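Local structure of phenylalanine ammonia-lyase (Rhodosporidium toruloides, 1Y2M) at the interface of chains A and B. The protein catalyses the non-oxidative deamination of L-phenylalanine and L-tyrosine to trans-cinnamic acid and p-coumaric acid, working as a homotetramer built as a dimer of dimers. Sequence-based numbering; all coordinates share one arbitrary frame. Chains: chain A/B, Phenylalanine ammonia-lyase.

Contact 1: the interface of chains A and B. Residues chain A 358, 361-362, 364, 366, 448; chain B 497-499, 501.
At what is probably an edge of the active-site region, two residues that, from related enzymes, are expected to bind cinnamate, A:Arg366 and B:Asn499, are contributed by different subunits, and the chains meet by carbon packing and water without direct polar bonds. The tight part lies along A:Arg362. Its chain runs extended from CG to NE, with CG beside the backbone N (chi1 -58°), and crosses B:Asn499 obliquely, so that its aliphatic stem lies against the 498-499 backbone, CD 4.1 Å from B:Asn499 CA. The B:Asn499 side chain, CG anti to its own backbone N (chi1 -179°), points its amide oxygen at the root of this stem, OD1 being 3.5 Å from A:Arg362 CA. The amide and guanidinium planes are turned 71° apart, which excludes stacking. Instead, the guanidinium takes the selenomethionine methyl A:Met448 CE toward the rim of one face, while the opposite face has the poorly ordered A:Leu358. A bend at chi3 of A:Met448 also brings CE against B:Ala498 CB, at 3.8 Å. A:Arg362 NH1 donates to a lone pair of A:Met448 O, which anchors the guanidinium to the backbone of the residue whose methyl lies on its face.

The looser, watery side begins at NE of A:Arg362, where water 2, in the guanidinium plane, links it to B:Met497 O. Farther along, A:Arg366 grips the carbonyl oxygen of A:Asp361 side-on with NE and NH2, almost in its own plane, which should fix the rotation of the guanidinium. Water 1 then joins this pair to the partner chain: it lies 3.0 Å from A:Asp361 O, 3.1 Å from A:Arg366 NH2 and 2.7 Å from B:Asn499 OD1.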
# COMPACT_ATOMS: atom_id res chain seq x y z
N LEU A 358 32.23 17.51 -7.96
CA LEU A 358 31.83 16.38 -7.13
C LEU A 358 33.02 15.44 -6.99
O LEU A 358 33.48 14.85 -7.97
CB LEU A 358 30.62 15.68 -7.78
CG LEU A 358 30.11 14.37 -7.18
CD1 LEU A 358 28.60 14.41 -6.95
CD2 LEU A 358 30.49 13.16 -8.07
N ASP A 361 31.84 9.57 -4.90
CA ASP A 361 30.75 8.82 -5.58
C ASP A 361 29.38 9.19 -4.95
O ASP A 361 29.27 9.47 -3.77
CB ASP A 361 30.99 7.31 -5.48
CG ASP A 361 32.08 6.82 -6.42
OD1 ASP A 361 32.62 7.64 -7.21
OD2 ASP A 361 32.43 5.64 -6.37
N ARG A 362 28.34 9.14 -5.77
CA ARG A 362 26.98 9.37 -5.30
C ARG A 362 26.49 8.14 -4.53
O ARG A 362 27.16 7.11 -4.47
CB ARG A 362 26.07 9.70 -6.48
CG ARG A 362 26.50 10.87 -7.24
CD ARG A 362 25.52 11.27 -8.32
NE ARG A 362 25.95 12.46 -9.04
CZ ARG A 362 26.78 12.43 -10.09
NH1 ARG A 362 27.38 11.31 -10.53
NH2 ARG A 362 27.11 13.58 -10.67
N PRO A 364 24.18 5.76 -4.74
CA PRO A 364 23.95 4.37 -5.29
C PRO A 364 25.15 3.43 -5.25
O PRO A 364 24.98 2.20 -5.09
CB PRO A 364 23.44 4.63 -6.70
CG PRO A 364 22.78 5.97 -6.59
CD PRO A 364 23.65 6.78 -5.66
N ARG A 366 28.23 4.55 -3.31
CA ARG A 366 28.94 4.75 -2.05
C ARG A 366 28.17 4.17 -0.82
O ARG A 366 28.81 3.82 0.17
CB ARG A 366 29.31 6.22 -1.85
CG ARG A 366 29.98 6.51 -0.58
CD ARG A 366 30.76 7.81 -0.63
NE ARG A 366 30.01 8.94 -1.13
CZ ARG A 366 29.49 9.90 -0.37
NH1 ARG A 366 29.64 9.89 0.95
NH2 ARG A 366 28.89 10.93 -0.95
N MSE A 448 26.06 13.03 -15.63
CA MSE A 448 26.51 12.41 -14.38
C MSE A 448 27.51 11.26 -14.53
O MSE A 448 28.05 10.82 -13.52
CB MSE A 448 25.29 11.87 -13.60
CG MSE A 448 24.17 12.84 -13.54
SE MSE A 448 22.64 11.97 -12.57
CE MSE A 448 23.41 11.87 -10.82
N MSE B 497 19.92 16.52 -6.32
CA MSE B 497 20.58 16.35 -7.62
C MSE B 497 20.95 14.90 -7.87
O MSE B 497 21.96 14.61 -8.55
CB MSE B 497 21.81 17.25 -7.77
CG MSE B 497 21.44 18.68 -7.53
SE MSE B 497 23.00 19.85 -7.87
CE MSE B 497 23.81 19.21 -9.48
N ALA B 498 20.12 14.02 -7.31
CA ALA B 498 20.35 12.59 -7.35
C ALA B 498 21.66 12.16 -6.69
O ALA B 498 22.02 10.97 -6.77
CB ALA B 498 20.24 12.07 -8.76
N ASN B 499 22.35 13.05 -5.94
CA ASN B 499 23.46 12.59 -5.08
C ASN B 499 22.88 11.61 -4.08
O ASN B 499 23.48 10.59 -3.79
CB ASN B 499 24.17 13.74 -4.31
CG ASN B 499 25.34 13.24 -3.44
OD1 ASN B 499 26.23 12.51 -3.93
ND2 ASN B 499 25.40 13.69 -2.18
N ALA B 501 20.22 9.62 -4.35
CA ALA B 501 19.18 8.97 -5.13
C ALA B 501 18.55 7.76 -4.42
O ALA B 501 17.46 7.35 -4.74
CB ALA B 501 19.69 8.56 -6.47
O HOH W 1 28.91 12.49 -3.60
O HOH W 2 24.90 14.81 -7.57

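Contact 2: the interface of chains A and B. Residues chain A 272, 385, 388, 414-417; chain B 320, 322, 370, 374.
Two flat groups of chain B mark this helix-and-loop patch of the homotetramer's subunit interface: the B:His322 imidazole is laid against chain A, and the B:Arg320 guanidinium reaches it tip-first. One face of the imidazole receives the methyl A:Ile388 CG2, 3.8 Å from the ring centroid in a CH-pi contact and displaced toward the ND1-CE1 rim; the two side chains slide past each other in opposite directions. The ring is placed by CG lying beside the backbone N, anti to the carbonyl carbon (chi1 -73°). In its plane, the carbonyl oxygen of A:Val385 meets CE1 at one edge, O to CE1 3.3 Å, and B:Arg320 NE lies at another. A:Ala417 CB approaches NE2. The guanidinium has B:His322 CD2 toward the rim of one face and B:Gln370 CB at its edge. Extended from CG to NE, with CG anti to the backbone N (chi1 -178°), B:Arg320 carries NH2 to A:Gln414 O for a 3.2 Å hydrogen bond. It is a bent bond, 137° at the hydrogen, with the donor above the carbonyl plane rather than on a lone pair.

Water 3 reinforces this join, lying 2.9 Å from A:Ala417 N, 2.8 Å from B:Gln370 O and 3.2 Å from A:Gln414 O, while its contacts with the guanidinium are weak. Beside it, the ring carbon B:Pro374 CG packs on A:Ala417 CA at 3.5 Å.

Helix 416-443 of chain A thus begins at the interface, its first turn set against the early turns of B helix 368-391; helix 368-391 of chain A supplies A:Val385 and A:Ile388 from its later turns, and B:Arg320 and B:His322 come from the loop between helices 314-318 and 323-336.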
# COMPACT_ATOMS: atom_id res chain seq x y z
N THR A 272 1.19 -26.81 5.26
CA THR A 272 1.78 -25.60 4.62
C THR A 272 2.67 -25.89 3.38
O THR A 272 3.39 -25.00 2.92
CB THR A 272 2.61 -24.78 5.63
OG1 THR A 272 3.80 -25.50 6.00
CG2 THR A 272 1.79 -24.48 6.85
N VAL A 385 14.08 -19.64 8.64
CA VAL A 385 12.67 -19.89 8.90
C VAL A 385 12.18 -20.99 7.94
O VAL A 385 11.56 -21.98 8.36
CB VAL A 385 11.85 -18.63 8.73
CG1 VAL A 385 10.35 -18.98 8.79
CG2 VAL A 385 12.25 -17.60 9.80
N ILE A 388 13.33 -24.67 8.63
CA ILE A 388 12.55 -25.40 9.62
C ILE A 388 11.18 -25.78 9.06
O ILE A 388 10.72 -26.90 9.21
CB ILE A 388 12.41 -24.58 10.92
CG1 ILE A 388 13.79 -24.48 11.57
CG2 ILE A 388 11.33 -25.20 11.83
CD1 ILE A 388 13.86 -23.56 12.74
N GLN A 414 -1.09 -23.14 10.22
CA GLN A 414 -1.17 -21.67 10.06
C GLN A 414 0.17 -21.20 9.49
O GLN A 414 1.14 -21.09 10.22
CB GLN A 414 -1.47 -21.03 11.42
CG GLN A 414 -1.58 -19.53 11.37
CD GLN A 414 -2.80 -19.09 10.57
OE1 GLN A 414 -2.72 -18.97 9.35
NE2 GLN A 414 -3.95 -18.90 11.25
N ALA A 415 0.23 -20.93 8.19
CA ALA A 415 1.50 -20.70 7.52
C ALA A 415 2.07 -19.29 7.68
O ALA A 415 2.68 -18.72 6.75
CB ALA A 415 1.34 -21.04 6.04
N ALA A 416 1.91 -18.72 8.86
CA ALA A 416 2.38 -17.34 9.02
C ALA A 416 3.91 -17.25 8.87
O ALA A 416 4.44 -16.24 8.41
CB ALA A 416 1.92 -16.77 10.31
N ALA A 417 4.61 -18.28 9.32
CA ALA A 417 6.09 -18.31 9.18
C ALA A 417 6.48 -18.15 7.71
O ALA A 417 7.40 -17.41 7.38
CB ALA A 417 6.70 -19.57 9.80
N ARG B 320 6.87 -28.59 15.50
CA ARG B 320 7.11 -27.48 14.58
C ARG B 320 8.02 -26.45 15.26
O ARG B 320 7.57 -25.42 15.77
CB ARG B 320 5.79 -26.85 14.07
CG ARG B 320 6.01 -25.71 13.05
CD ARG B 320 4.71 -25.41 12.38
NE ARG B 320 4.70 -24.39 11.31
CZ ARG B 320 3.99 -23.28 11.30
NH1 ARG B 320 3.35 -22.86 12.40
NH2 ARG B 320 3.97 -22.55 10.20
N HIS B 322 9.94 -23.88 15.43
CA HIS B 322 10.36 -22.53 15.20
C HIS B 322 10.60 -21.93 16.57
O HIS B 322 9.70 -21.92 17.43
CB HIS B 322 9.27 -21.74 14.53
CG HIS B 322 9.05 -22.08 13.10
ND1 HIS B 322 9.96 -21.76 12.12
CD2 HIS B 322 8.01 -22.67 12.48
CE1 HIS B 322 9.49 -22.16 10.96
NE2 HIS B 322 8.32 -22.74 11.14
N GLN B 370 1.53 -19.78 16.40
CA GLN B 370 1.91 -19.84 15.02
C GLN B 370 1.74 -18.45 14.36
O GLN B 370 2.44 -18.12 13.39
CB GLN B 370 1.10 -20.93 14.30
CG GLN B 370 1.33 -22.35 14.78
CD GLN B 370 0.46 -22.74 15.91
OE1 GLN B 370 -0.26 -21.93 16.45
NE2 GLN B 370 0.48 -24.04 16.25
N PRO B 374 6.25 -15.70 14.26
CA PRO B 374 7.06 -15.06 13.23
C PRO B 374 7.38 -13.61 13.47
O PRO B 374 8.52 -13.17 13.28
CB PRO B 374 6.24 -15.28 11.96
CG PRO B 374 5.56 -16.56 12.19
CD PRO B 374 5.11 -16.40 13.66
O HOH W 3 3.81 -19.84 11.59

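Contact 1 and contact 2 have C-alpha centres about 41 Å apart and share no residue, yet both belong to one two-fold symmetric A-B interface, so each recurs with the chains exchanged. Sequence connects them: helix 363-366, used in contact 1, is followed by helix 368-391, which both chains bring to contact 2, and A:Met448 of contact 1 follows shortly after helix 416-443, whose start belongs to contact 2. Contact 1 brings together residues of two subunits expected to bind cinnamate, so assembly and activity may be coupled in this homotetramer, whereas contact 2 joins helices and loops and may mainly steady their pairing.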